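Local atomic coordinates of manganese-dependent inorganic pyrophosphatase (Methanocaldococcus jannaschii, PDB entry 2EB0), a protein that hydrolyses inorganic diphosphate to two phosphates as a family II pyrophosphatase, using two manganese ions bound in each subunit. Residues Y3-K8 with K60-V65; I15-V20 with S108-I113; L21-D26 with K128-K133; D66-S71 with V91-T96; I83-H88 with I99-K104. One frame throughout, in Å; residues are numbered along the deposited sequence.

Interaction 1: residues Y3-K8 with K60-V65; sequences YVVGHK and KEIILV. With MN (manganese (II) ion), chain F.
Four backbone hydrogen bonds zip strand 3-5 to strand 61-65 in parallel register. Tyr3 N gives to Glu61 O at 2.8 Å, nearly along the C=O axis, and Tyr3 O takes Ile63 N. Val5 then uses both its backbone groups, N to Ile63 O and O from Val65 N; this last donor, 2.9 Å from Val5 O, sits above the carbonyl plane.

Apolar contacts line both faces. Val4 CG1, anti to the backbone N, meets Val65 CG1 at 3.6 Å, the two side chains crossing at about a right angle. On the other face the Tyr3 ring crosses the aliphatic chain of Lys60 obliquely, Tyr3 CE2 lying 3.7 Å from Lys60 CD, while Lys60 NZ bonds to Ser56 O.

Metal binding follows directly after the strand. His7 NE2 coordinates manganese at 2.4 Å together with Asp11 and Asp66, and His7 ND1 gives to Lys8 O at 2.8 Å, which fixes the ring's rotation. The chain thus passes from the parallel strand straight into a metal ligand, within the DHH-family domain.

Helix 12-25 packs on the Val4 face through Leu21 and Ala22, and strand 81-87 continues the sheet beyond 61-65.

Interaction 2: residues I15-V20 with S108-I113; sequences IASAIV and STATVI
Ser17 carries this meeting of helix 12-25 with the start of helix 109-118. Its CB sits 3.8 Å from Thr109 CG2 and 3.9 Å from Ile113 CD1, so two methyl groups from successive turns flank it. Beyond CB, OG is anti to the carbonyl carbon (chi1 -68°) and stops 3.4 Å from Thr109 CB. It lies equally near Ala110 N, but at a poor angle for a bond; the hydroxyl pairs instead with Asp13 OD2, which Ala110 N also bonds.

One turn further along, Val20 CG1 reaches Ile113 CG2 at 4.3 Å, a looser apolar touch. Ser108 is the N-cap from which helix 109-118 starts.

The short helical segments run at 29° to each other, their axes 9.4 Å apart. The amino end of helix 109-118 points two backbone N-H groups, those of Thr109 and Ala110, at the Asp13 carboxylate, and would probably stabilise its negative charge.

Since Asp13 binds one manganese, and Thr109 OG1 bonds to the metal ligand Asp66, this junction supplies part of the second shell of the dimanganese site in the DHH domain.

Interaction 3: residues L21-D26 with K128-K133; sequences LAYFLD and KKKELK
Lys130 NZ is gripped three ways: by Tyr23 O at 2.7 Å, by Asp26 OD1 at 2.8 Å in a salt bridge, and by a cation-pi contact with the Tyr23 ring. The carbonyl is met in its plane, the carboxylate from above its plane. A bend at chi3 (81°) folds the lysine so that CE, too, rides over the ring face, 4.1 Å from the centroid.

Tyr23 returns the grip with its tip. CG is anti to the backbone N (chi1 162°), which carries the ring out to the loop, where OH gives to Glu131 O at 2.6 Å on a carbonyl lone pair. An alanine here would remove the ring and hydroxyl, and would probably loosen the 128-133 loop from the helix by losing both that bond and the face under Lys130.

Phe24 turns its edge to the same loop: CE2 is 3.6 Å from Lys130 O, and CZ is 3.9 Å from Leu132 CG. Over the centre of one Phe24 face stands Tyr23 CD2. The backbone adds a weak bond from Lys128 N to Phe24 O.

Asp26, with positive phi, comes where the chain leaves helix 12-25, so the contact fastens the helix's carboxyl end to the loop before helix 134-148. Leu132 continues inward onto Ala137 and Leu140 of that helix, while Leu21 and Leu25 pack on strand 61-65.

Interaction 4: residues D66-S71 with V91-T96; sequences DHSEKS and VGLTTT. With MN (manganese (II) ion), chain F; MN (manganese (II) ion), chain E.
Ser68 and Leu93 meet from two sides of one loop crossing. The serine hydroxyl is anti to the backbone N (chi1 180°) and points at the backbone of Gly92, taking Gly92 N at 3.1 Å along an almost straight line (171°). Leu93 N makes a second, weak bond to the same OG.

Leu93 comes back across the other loop. Its CG, anti to the carbonyl carbon, rests 3.4 Å from Ser68 C, and the two branches then part: CD1 stays over Ser68, whereas CD2 moves on to Lys70, 3.3 Å from the backbone N and 3.8 Å from CB. The isobutyl group therefore rests mainly on the backbone of Ser68 to Lys70, with Ile85 of strand 81-87 also touching it. An alanine here would lose both branches, and would probably leave the 68-70 backbone less firmly seated against the loop. Just beside CD2, a water accepts from Lys70 N and gives to Gly92 O at 2.7 Å, linking the two backbones through solvent.

Asp66, at the start of the same loop, faces the metals instead. Its OD1 binds one manganese at 2.1 Å and OD2 the other at 2.3 Å. Across the crossing, Val91 N bonds to Thr95 OG1 of the second subunit, and Thr95 OG1 to Val91 N of that chain.

Chemically, the crossing turns on one buried hydroxyl: Ser68 OG accepts from Gly92 N and, weakly, Leu93 N, and is also bonded to Tyr101 OH. Three partners thus hold the 91-93 backbone next to the loop that starts at the bridging metal ligand.

Interaction 5: residues I83-H88 with I99-K104; sequences IAIIDH and ILYYAK. With MN (manganese (II) ion), chain E.
Backbone hydrogen bonds join strands 83-87 and 100-103 in parallel, their segment axes only 3° apart. Ile85 N gives to Leu100 O at 3.0 Å, and Ile85 O receives Tyr102 N at 2.8 Å in a nearly straight N-H...O bond (175°). Asp87 N then gives to Tyr102 O, and a weak bond from Lys104 N to Asp87 O closes the series.

Among the apolar contacts, Ile85 lies against Tyr101. The two side chains run side by side, with Ile85 CB over the ring face, 4.0 Å from the centroid and offset toward the rim. On the opposite face of the sheet Ile86 CD1 touches Tyr102 CB at 3.6 Å, near the ring plane.

Polar links gather toward the metal end. Tyr101 OH, which also bonds to Ser68 OG, gives to a water at 2.6 Å, and that water gives to Asp87 OD1. Asp87 OD2 in turn takes His88 N at 2.6 Å. His88 NE2 binds manganese at 2.3 Å, and its ND1 bonds to Val106 O, so the ring is held at both nitrogens.

Strand 61-65 flanks 83-87, helix 109-118 lies against Tyr102, and strand 100-103 pairs antiparallel with a strand of the second subunit, carrying the sheet across the dimer.

Interactions 1 and 5 are parts of one parallel sheet, joined where Ile62 O meets Ile83 N at 2.6 Å and Leu64 O meets Ile86 N at 3.0 Å. Helix 12-25 lies against it, serving interactions 2 and 3: Val4 CG1 packs 3.6 Å from Ala18 CA, and Ile63 CD1 lies 3.4 Å from Leu25 CD2. The strand ends of interactions 1 and 5 deliver His7 and His88 to different manganese ions, and Asp66 of interaction 4 bridges the pair. Interaction 2 reaches that bridge through Thr109 OG1, 2.9 Å from Asp66 OD2. Interactions 4 and 5 both touch the second subunit, whereas interaction 3 lies away from the metal site, its centre about 24 Å from that of interaction 4.

Interaction 1: residues Y3-K8 with K60-V65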
# COMPACT_ATOMS: atom_id res chain seq x y z
N TYR B 3 13.83 -12.53 -6.79
CA TYR B 3 14.50 -11.35 -7.33
C TYR B 3 13.94 -10.04 -6.77
O TYR B 3 12.73 -9.91 -6.56
CB TYR B 3 14.32 -11.30 -8.85
CG TYR B 3 14.96 -12.44 -9.61
CD1 TYR B 3 16.28 -12.35 -10.04
CD2 TYR B 3 14.25 -13.60 -9.91
CE1 TYR B 3 16.88 -13.38 -10.74
CE2 TYR B 3 14.84 -14.64 -10.61
CZ TYR B 3 16.16 -14.53 -11.03
OH TYR B 3 16.77 -15.55 -11.71
N VAL B 4 14.83 -9.08 -6.54
CA VAL B 4 14.44 -7.75 -6.09
C VAL B 4 14.64 -6.89 -7.34
O VAL B 4 15.75 -6.81 -7.87
CB VAL B 4 15.36 -7.23 -4.95
CG1 VAL B 4 14.96 -5.80 -4.56
CG2 VAL B 4 15.28 -8.16 -3.74
N VAL B 5 13.58 -6.27 -7.83
CA VAL B 5 13.69 -5.47 -9.05
C VAL B 5 13.08 -4.08 -8.98
O VAL B 5 12.07 -3.86 -8.32
CB VAL B 5 13.03 -6.18 -10.26
CG1 VAL B 5 13.66 -5.69 -11.55
CG2 VAL B 5 13.15 -7.68 -10.13
N GLY B 6 13.73 -3.15 -9.67
CA GLY B 6 13.25 -1.78 -9.73
C GLY B 6 12.38 -1.65 -10.96
O GLY B 6 12.02 -2.64 -11.59
N HIS B 7 12.05 -0.42 -11.33
CA HIS B 7 11.19 -0.17 -12.47
C HIS B 7 11.90 -0.00 -13.82
O HIS B 7 13.13 0.14 -13.89
CB HIS B 7 10.35 1.07 -12.19
CG HIS B 7 11.16 2.29 -11.89
ND1 HIS B 7 12.03 2.85 -12.80
CD2 HIS B 7 11.22 3.06 -10.77
CE1 HIS B 7 12.60 3.92 -12.25
NE2 HIS B 7 12.13 4.06 -11.03
N LYS B 8 11.10 -0.03 -14.88
CA LYS B 8 11.63 0.16 -16.23
C LYS B 8 12.31 1.53 -16.27
O LYS B 8 11.94 2.43 -15.52
CB LYS B 8 10.49 0.08 -17.24
CG LYS B 8 9.91 -1.31 -17.37
CD LYS B 8 8.71 -1.32 -18.28
CE LYS B 8 8.24 -2.74 -18.58
NZ LYS B 8 7.01 -2.74 -19.43
N LYS B 60 8.99 -16.63 -11.48
CA LYS B 60 9.89 -15.96 -10.54
C LYS B 60 9.17 -15.43 -9.31
O LYS B 60 7.98 -15.12 -9.35
CB LYS B 60 10.59 -14.77 -11.23
CG LYS B 60 11.46 -15.12 -12.41
CD LYS B 60 12.14 -13.87 -12.98
CE LYS B 60 13.15 -14.22 -14.08
NZ LYS B 60 12.52 -14.87 -15.26
N GLU B 61 9.89 -15.35 -8.19
CA GLU B 61 9.32 -14.78 -6.99
C GLU B 61 9.85 -13.35 -7.00
O GLU B 61 11.06 -13.12 -6.97
CB GLU B 61 9.77 -15.51 -5.73
CG GLU B 61 9.00 -16.80 -5.46
CD GLU B 61 9.31 -17.39 -4.10
OE1 GLU B 61 8.74 -18.44 -3.76
OE2 GLU B 61 10.14 -16.79 -3.38
N ILE B 62 8.93 -12.39 -7.07
CA ILE B 62 9.30 -11.00 -7.17
C ILE B 62 9.11 -10.11 -5.95
O ILE B 62 8.13 -10.21 -5.21
CB ILE B 62 8.55 -10.35 -8.34
CG1 ILE B 62 8.82 -11.12 -9.64
CG2 ILE B 62 8.95 -8.89 -8.47
CD1 ILE B 62 10.25 -11.04 -10.14
N ILE B 63 10.09 -9.23 -5.76
CA ILE B 63 10.08 -8.24 -4.71
C ILE B 63 10.36 -6.94 -5.46
O ILE B 63 11.47 -6.73 -5.97
CB ILE B 63 11.18 -8.46 -3.66
CG1 ILE B 63 10.82 -9.64 -2.76
CG2 ILE B 63 11.35 -7.20 -2.83
CD1 ILE B 63 11.84 -9.94 -1.69
N LEU B 64 9.35 -6.08 -5.53
CA LEU B 64 9.48 -4.82 -6.23
C LEU B 64 9.96 -3.71 -5.32
O LEU B 64 9.53 -3.61 -4.17
CB LEU B 64 8.14 -4.42 -6.84
CG LEU B 64 7.50 -5.44 -7.79
CD1 LEU B 64 6.14 -4.92 -8.24
CD2 LEU B 64 8.42 -5.65 -9.00
N VAL B 65 10.87 -2.89 -5.83
CA VAL B 65 11.38 -1.74 -5.09
C VAL B 65 11.24 -0.52 -5.98
O VAL B 65 11.37 -0.61 -7.20
CB VAL B 65 12.87 -1.86 -4.70
CG1 VAL B 65 13.05 -2.87 -3.58
CG2 VAL B 65 13.71 -2.24 -5.93
MN MN F . 12.95 5.51 -9.31

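Interaction 2: residues I15-V20 with S108-I113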
# COMPACT_ATOMS: atom_id res chain seq x y z
N ILE B 15 18.23 0.96 -8.85
CA ILE B 15 19.37 0.05 -8.93
C ILE B 15 19.96 -0.24 -7.56
O ILE B 15 20.08 -1.40 -7.17
CB ILE B 15 20.46 0.62 -9.87
CG1 ILE B 15 19.90 0.71 -11.30
CG2 ILE B 15 21.72 -0.23 -9.84
CD1 ILE B 15 19.55 -0.63 -11.92
N ALA B 16 20.32 0.81 -6.83
CA ALA B 16 20.89 0.68 -5.50
C ALA B 16 19.95 -0.06 -4.55
O ALA B 16 20.36 -0.97 -3.84
CB ALA B 16 21.21 2.07 -4.93
N SER B 17 18.68 0.34 -4.53
CA SER B 17 17.71 -0.32 -3.65
C SER B 17 17.54 -1.80 -3.97
O SER B 17 17.28 -2.61 -3.08
CB SER B 17 16.36 0.38 -3.73
OG SER B 17 16.44 1.68 -3.16
N ALA B 18 17.66 -2.16 -5.24
CA ALA B 18 17.53 -3.56 -5.65
C ALA B 18 18.72 -4.36 -5.14
O ALA B 18 18.57 -5.45 -4.60
CB ALA B 18 17.44 -3.66 -7.17
N ILE B 19 19.91 -3.80 -5.34
CA ILE B 19 21.15 -4.44 -4.93
C ILE B 19 21.23 -4.61 -3.41
O ILE B 19 21.46 -5.71 -2.91
CB ILE B 19 22.38 -3.63 -5.44
CG1 ILE B 19 22.56 -3.86 -6.94
CG2 ILE B 19 23.64 -4.02 -4.69
CD1 ILE B 19 23.58 -2.96 -7.57
N VAL B 20 21.02 -3.52 -2.69
CA VAL B 20 21.11 -3.53 -1.24
C VAL B 20 20.04 -4.42 -0.58
O VAL B 20 20.36 -5.19 0.31
CB VAL B 20 21.05 -2.09 -0.69
CG1 VAL B 20 21.22 -2.08 0.83
CG2 VAL B 20 22.15 -1.25 -1.35
N SER B 108 13.44 8.81 -1.05
CA SER B 108 13.86 7.67 -1.85
C SER B 108 13.62 6.35 -1.18
O SER B 108 13.48 6.27 0.04
CB SER B 108 15.35 7.77 -2.18
OG SER B 108 16.13 7.45 -1.03
N THR B 109 13.61 5.30 -2.00
CA THR B 109 13.43 3.95 -1.48
C THR B 109 14.64 3.61 -0.61
O THR B 109 14.52 2.88 0.38
CB THR B 109 13.33 2.94 -2.64
OG1 THR B 109 12.23 3.31 -3.49
CG2 THR B 109 13.11 1.53 -2.10
N ALA B 110 15.80 4.16 -0.97
CA ALA B 110 17.03 3.93 -0.23
C ALA B 110 16.89 4.42 1.21
O ALA B 110 17.37 3.77 2.14
CB ALA B 110 18.20 4.64 -0.93
N THR B 111 16.23 5.56 1.39
CA THR B 111 16.00 6.12 2.72
C THR B 111 15.22 5.14 3.59
O THR B 111 15.57 4.91 4.74
CB THR B 111 15.20 7.44 2.63
OG1 THR B 111 15.94 8.39 1.86
CG2 THR B 111 14.96 8.04 4.02
N VAL B 112 14.16 4.56 3.02
CA VAL B 112 13.34 3.60 3.74
C VAL B 112 14.17 2.40 4.22
O VAL B 112 14.04 1.95 5.36
CB VAL B 112 12.23 3.04 2.83
CG1 VAL B 112 11.39 2.03 3.61
CG2 VAL B 112 11.38 4.16 2.31
N ILE B 113 15.00 1.87 3.33
CA ILE B 113 15.83 0.72 3.64
C ILE B 113 16.87 1.04 4.70
O ILE B 113 17.10 0.24 5.62
CB ILE B 113 16.54 0.21 2.36
CG1 ILE B 113 15.49 -0.29 1.37
CG2 ILE B 113 17.51 -0.92 2.71
CD1 ILE B 113 16.06 -0.73 0.04

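Interaction 3: residues L21-D26 with K128-K133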
# COMPACT_ATOMS: atom_id res chain seq x y z
N LEU B 21 18.80 -4.33 -1.04
CA LEU B 21 17.76 -5.16 -0.45
C LEU B 21 18.02 -6.63 -0.76
O LEU B 21 17.84 -7.49 0.10
CB LEU B 21 16.37 -4.74 -0.94
CG LEU B 21 15.18 -5.39 -0.23
CD1 LEU B 21 15.31 -5.18 1.28
CD2 LEU B 21 13.87 -4.79 -0.74
N ALA B 22 18.48 -6.90 -1.98
CA ALA B 22 18.79 -8.27 -2.38
C ALA B 22 19.88 -8.82 -1.46
O ALA B 22 19.85 -9.99 -1.08
CB ALA B 22 19.26 -8.30 -3.81
N TYR B 23 20.84 -7.97 -1.12
CA TYR B 23 21.93 -8.36 -0.23
C TYR B 23 21.37 -8.75 1.14
O TYR B 23 21.77 -9.76 1.71
CB TYR B 23 22.90 -7.19 -0.07
CG TYR B 23 23.83 -7.28 1.12
CD1 TYR B 23 24.96 -8.09 1.09
CD2 TYR B 23 23.58 -6.53 2.26
CE1 TYR B 23 25.84 -8.16 2.19
CE2 TYR B 23 24.44 -6.59 3.37
CZ TYR B 23 25.56 -7.41 3.32
OH TYR B 23 26.40 -7.46 4.41
N PHE B 24 20.46 -7.94 1.67
CA PHE B 24 19.85 -8.19 2.97
C PHE B 24 18.88 -9.37 2.95
O PHE B 24 18.79 -10.13 3.91
CB PHE B 24 19.11 -6.95 3.47
CG PHE B 24 20.01 -5.86 3.98
CD1 PHE B 24 19.95 -4.58 3.44
CD2 PHE B 24 20.90 -6.10 5.01
CE1 PHE B 24 20.76 -3.57 3.92
CE2 PHE B 24 21.72 -5.09 5.50
CZ PHE B 24 21.64 -3.82 4.95
N LEU B 25 18.15 -9.52 1.85
CA LEU B 25 17.18 -10.60 1.73
C LEU B 25 17.79 -11.86 1.16
O LEU B 25 17.12 -12.87 1.01
CB LEU B 25 16.01 -10.14 0.86
CG LEU B 25 14.87 -9.38 1.53
CD1 LEU B 25 15.38 -8.44 2.59
CD2 LEU B 25 14.10 -8.62 0.47
N ASP B 26 19.08 -11.80 0.84
CA ASP B 26 19.81 -12.93 0.28
C ASP B 26 19.22 -13.53 -0.99
O ASP B 26 19.16 -14.75 -1.14
CB ASP B 26 19.98 -14.04 1.33
CG ASP B 26 21.12 -13.76 2.29
OD1 ASP B 26 22.27 -13.61 1.82
OD2 ASP B 26 20.87 -13.69 3.51
N LYS B 128 18.30 -10.17 6.88
CA LYS B 128 19.04 -11.16 7.65
C LYS B 128 20.10 -10.57 8.58
O LYS B 128 21.13 -11.19 8.83
CB LYS B 128 19.71 -12.16 6.70
CG LYS B 128 18.78 -12.75 5.65
CD LYS B 128 17.59 -13.45 6.27
CE LYS B 128 16.63 -13.97 5.21
NZ LYS B 128 15.47 -14.67 5.82
N LYS B 129 19.85 -9.36 9.07
CA LYS B 129 20.75 -8.68 10.00
C LYS B 129 22.22 -8.64 9.60
O LYS B 129 23.11 -8.67 10.46
CB LYS B 129 20.62 -9.30 11.40
CG LYS B 129 19.27 -9.07 12.07
CD LYS B 129 19.08 -7.61 12.48
CE LYS B 129 17.65 -7.34 12.93
NZ LYS B 129 17.22 -8.25 14.04
N LYS B 130 22.48 -8.55 8.30
CA LYS B 130 23.84 -8.49 7.80
C LYS B 130 24.40 -7.08 8.03
O LYS B 130 23.66 -6.16 8.37
CB LYS B 130 23.84 -8.85 6.31
CG LYS B 130 23.15 -10.20 6.07
CD LYS B 130 22.89 -10.49 4.61
CE LYS B 130 24.12 -11.03 3.91
NZ LYS B 130 23.80 -11.42 2.51
N GLU B 131 25.71 -6.91 7.88
CA GLU B 131 26.29 -5.59 8.09
C GLU B 131 26.37 -4.77 6.82
O GLU B 131 26.72 -5.27 5.75
CB GLU B 131 27.69 -5.71 8.69
CG GLU B 131 28.38 -4.37 8.86
CD GLU B 131 29.80 -4.47 9.39
OE1 GLU B 131 30.46 -3.42 9.50
OE2 GLU B 131 30.25 -5.60 9.70
N LEU B 132 26.05 -3.49 6.94
CA LEU B 132 26.09 -2.59 5.79
C LEU B 132 27.52 -2.13 5.54
O LEU B 132 28.04 -1.28 6.26
CB LEU B 132 25.23 -1.35 6.04
CG LEU B 132 24.26 -0.88 4.96
CD1 LEU B 132 24.13 0.64 5.07
CD2 LEU B 132 24.74 -1.28 3.58
N LYS B 133 28.16 -2.70 4.53
CA LYS B 133 29.52 -2.33 4.21
C LYS B 133 29.56 -0.95 3.56
O LYS B 133 28.55 -0.45 3.06
CB LYS B 133 30.14 -3.38 3.27
CG LYS B 133 30.35 -4.73 3.94
CD LYS B 133 31.19 -4.57 5.20
CE LYS B 133 31.24 -5.84 6.03
NZ LYS B 133 32.18 -5.68 7.18

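Interaction 4: residues D66-S71 with V91-T96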
# COMPACT_ATOMS: atom_id res chain seq x y z
N ASP B 66 10.93 0.61 -5.36
CA ASP B 66 10.86 1.87 -6.06
C ASP B 66 9.75 2.05 -7.07
O ASP B 66 9.84 2.93 -7.93
CB ASP B 66 12.19 2.12 -6.77
CG ASP B 66 12.47 3.58 -6.95
OD1 ASP B 66 13.22 3.92 -7.89
OD2 ASP B 66 11.95 4.38 -6.15
N HIS B 67 8.71 1.22 -7.00
CA HIS B 67 7.59 1.38 -7.91
C HIS B 67 6.42 0.49 -7.52
O HIS B 67 6.59 -0.56 -6.89
CB HIS B 67 8.01 1.13 -9.37
CG HIS B 67 8.21 -0.31 -9.74
ND1 HIS B 67 9.25 -1.07 -9.24
CD2 HIS B 67 7.53 -1.11 -10.59
CE1 HIS B 67 9.20 -2.28 -9.77
NE2 HIS B 67 8.17 -2.33 -10.60
N SER B 68 5.23 0.94 -7.87
CA SER B 68 4.00 0.23 -7.57
C SER B 68 3.04 0.49 -8.73
O SER B 68 1.86 0.74 -8.52
CB SER B 68 3.41 0.78 -6.27
OG SER B 68 2.20 0.12 -5.94
N GLU B 69 3.57 0.44 -9.94
CA GLU B 69 2.76 0.68 -11.13
C GLU B 69 3.00 -0.42 -12.15
O GLU B 69 4.14 -0.69 -12.54
CB GLU B 69 3.11 2.04 -11.74
CG GLU B 69 2.21 2.45 -12.89
CD GLU B 69 0.88 3.04 -12.43
OE1 GLU B 69 -0.06 3.10 -13.26
OE2 GLU B 69 0.78 3.45 -11.25
N LYS B 70 1.92 -1.07 -12.58
CA LYS B 70 1.99 -2.13 -13.56
C LYS B 70 2.77 -1.71 -14.82
O LYS B 70 3.70 -2.39 -15.24
CB LYS B 70 0.58 -2.58 -13.96
CG LYS B 70 0.51 -3.58 -15.10
CD LYS B 70 1.17 -4.90 -14.73
CE LYS B 70 1.09 -5.89 -15.88
NZ LYS B 70 1.65 -7.22 -15.50
N SER B 71 2.41 -0.56 -15.39
CA SER B 71 3.09 -0.11 -16.60
C SER B 71 4.56 0.27 -16.44
O SER B 71 5.21 0.67 -17.41
CB SER B 71 2.31 1.05 -17.23
OG SER B 71 1.81 1.94 -16.25
N VAL B 91 0.36 4.32 -4.13
CA VAL B 91 0.01 2.93 -4.38
C VAL B 91 -0.66 2.87 -5.76
O VAL B 91 -1.64 3.57 -6.01
CB VAL B 91 -0.98 2.38 -3.33
CG1 VAL B 91 -1.37 0.96 -3.70
CG2 VAL B 91 -0.33 2.41 -1.94
N GLY B 92 -0.11 2.05 -6.65
CA GLY B 92 -0.68 1.93 -7.97
C GLY B 92 -0.93 0.50 -8.38
O GLY B 92 -1.37 0.24 -9.50
N LEU B 93 -0.64 -0.44 -7.48
CA LEU B 93 -0.83 -1.86 -7.77
C LEU B 93 -1.74 -2.53 -6.76
O LEU B 93 -1.53 -2.42 -5.56
CB LEU B 93 0.50 -2.62 -7.73
CG LEU B 93 1.50 -2.57 -8.89
CD1 LEU B 93 2.67 -3.49 -8.57
CD2 LEU B 93 0.83 -3.00 -10.19
N THR B 94 -2.76 -3.24 -7.25
CA THR B 94 -3.65 -3.99 -6.38
C THR B 94 -3.06 -5.39 -6.44
O THR B 94 -2.43 -5.76 -7.44
CB THR B 94 -5.08 -4.06 -6.91
OG1 THR B 94 -5.10 -4.88 -8.09
CG2 THR B 94 -5.61 -2.68 -7.24
N THR B 95 -3.25 -6.17 -5.39
CA THR B 95 -2.72 -7.52 -5.35
C THR B 95 -3.85 -8.53 -5.13
O THR B 95 -4.93 -8.19 -4.66
CB THR B 95 -1.67 -7.71 -4.22
OG1 THR B 95 -2.30 -7.53 -2.95
CG2 THR B 95 -0.52 -6.70 -4.38
N THR B 96 -3.58 -9.78 -5.48
CA THR B 96 -4.56 -10.84 -5.37
C THR B 96 -4.55 -11.53 -4.01
O THR B 96 -5.47 -12.27 -3.68
CB THR B 96 -4.34 -11.88 -6.47
OG1 THR B 96 -5.16 -13.03 -6.20
CG2 THR B 96 -2.88 -12.29 -6.52
MN MN F . 12.95 5.51 -9.31
MN MN E . 13.00 6.42 -6.05
O HOH W 1 -2.35 2.37 -11.69
O HOH W 2 -1.00 -1.00 -11.83

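Interaction 5: residues I83-H88 with I99-K104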
# COMPACT_ATOMS: atom_id res chain seq x y z
N ILE B 83 6.07 -11.18 -3.91
CA ILE B 83 6.35 -11.37 -2.49
C ILE B 83 6.21 -10.08 -1.66
O ILE B 83 5.61 -10.08 -0.58
CB ILE B 83 7.80 -11.90 -2.27
CG1 ILE B 83 7.98 -13.24 -2.99
CG2 ILE B 83 8.10 -12.02 -0.78
CD1 ILE B 83 7.23 -14.40 -2.36
N ALA B 84 6.77 -8.98 -2.16
CA ALA B 84 6.71 -7.73 -1.42
C ALA B 84 6.90 -6.49 -2.28
O ALA B 84 7.28 -6.57 -3.44
CB ALA B 84 7.78 -7.73 -0.30
N ILE B 85 6.62 -5.34 -1.68
CA ILE B 85 6.80 -4.06 -2.34
C ILE B 85 7.36 -3.09 -1.30
O ILE B 85 6.75 -2.89 -0.24
CB ILE B 85 5.47 -3.49 -2.90
CG1 ILE B 85 4.95 -4.40 -4.02
CG2 ILE B 85 5.70 -2.09 -3.42
CD1 ILE B 85 3.67 -3.90 -4.67
N ILE B 86 8.52 -2.53 -1.61
CA ILE B 86 9.20 -1.56 -0.75
C ILE B 86 9.35 -0.34 -1.65
O ILE B 86 10.14 -0.34 -2.61
CB ILE B 86 10.58 -2.08 -0.32
CG1 ILE B 86 10.40 -3.44 0.36
CG2 ILE B 86 11.24 -1.09 0.62
CD1 ILE B 86 9.56 -3.40 1.63
N ASP B 87 8.61 0.72 -1.33
CA ASP B 87 8.58 1.89 -2.19
C ASP B 87 8.40 3.23 -1.48
O ASP B 87 8.40 3.31 -0.25
CB ASP B 87 7.43 1.66 -3.17
CG ASP B 87 7.46 2.57 -4.36
OD1 ASP B 87 6.43 2.61 -5.06
OD2 ASP B 87 8.50 3.23 -4.61
N HIS B 88 8.26 4.29 -2.27
CA HIS B 88 8.01 5.61 -1.73
C HIS B 88 7.15 6.40 -2.73
O HIS B 88 7.15 7.63 -2.73
CB HIS B 88 9.32 6.35 -1.40
CG HIS B 88 10.14 6.73 -2.59
ND1 HIS B 88 10.57 8.02 -2.81
CD2 HIS B 88 10.67 5.99 -3.59
CE1 HIS B 88 11.33 8.06 -3.88
NE2 HIS B 88 11.41 6.83 -4.37
N ILE B 99 0.18 -9.23 1.04
CA ILE B 99 1.59 -9.15 0.72
C ILE B 99 2.31 -8.23 1.68
O ILE B 99 1.68 -7.43 2.37
CB ILE B 99 1.73 -8.60 -0.73
CG1 ILE B 99 1.86 -9.76 -1.70
CG2 ILE B 99 2.85 -7.59 -0.83
CD1 ILE B 99 1.69 -9.37 -3.14
N LEU B 100 3.64 -8.37 1.77
CA LEU B 100 4.41 -7.46 2.61
C LEU B 100 4.47 -6.19 1.75
O LEU B 100 4.95 -6.21 0.61
CB LEU B 100 5.82 -7.98 2.84
CG LEU B 100 6.79 -6.90 3.36
CD1 LEU B 100 6.41 -6.47 4.77
CD2 LEU B 100 8.19 -7.45 3.35
N TYR B 101 3.95 -5.10 2.29
CA TYR B 101 3.96 -3.85 1.55
C TYR B 101 4.46 -2.77 2.49
O TYR B 101 3.87 -2.54 3.54
CB TYR B 101 2.55 -3.51 1.07
CG TYR B 101 2.51 -2.47 -0.01
CD1 TYR B 101 3.08 -1.21 0.19
CD2 TYR B 101 1.92 -2.74 -1.24
CE1 TYR B 101 3.06 -0.25 -0.82
CE2 TYR B 101 1.90 -1.79 -2.25
CZ TYR B 101 2.48 -0.54 -2.03
OH TYR B 101 2.45 0.40 -3.02
N TYR B 102 5.55 -2.11 2.12
CA TYR B 102 6.10 -1.06 2.96
C TYR B 102 6.54 0.15 2.15
O TYR B 102 7.53 0.09 1.40
CB TYR B 102 7.27 -1.61 3.78
CG TYR B 102 7.82 -0.62 4.79
CD1 TYR B 102 6.96 0.14 5.60
CD2 TYR B 102 9.20 -0.45 4.95
CE1 TYR B 102 7.46 1.05 6.52
CE2 TYR B 102 9.71 0.46 5.88
CZ TYR B 102 8.84 1.20 6.66
OH TYR B 102 9.33 2.11 7.57
N ALA B 103 5.78 1.24 2.28
CA ALA B 103 6.10 2.48 1.58
C ALA B 103 5.98 3.70 2.50
O ALA B 103 5.02 3.84 3.25
CB ALA B 103 5.20 2.63 0.34
N LYS B 104 6.98 4.58 2.45
CA LYS B 104 6.97 5.80 3.25
C LYS B 104 7.11 6.96 2.28
O LYS B 104 7.90 6.88 1.34
CB LYS B 104 8.13 5.83 4.25
CG LYS B 104 8.07 4.76 5.33
CD LYS B 104 9.29 4.77 6.25
CE LYS B 104 9.11 5.65 7.49
NZ LYS B 104 9.20 7.11 7.22
MN MN E . 13.00 6.42 -6.05
O HOH W 3 4.09 2.41 -3.00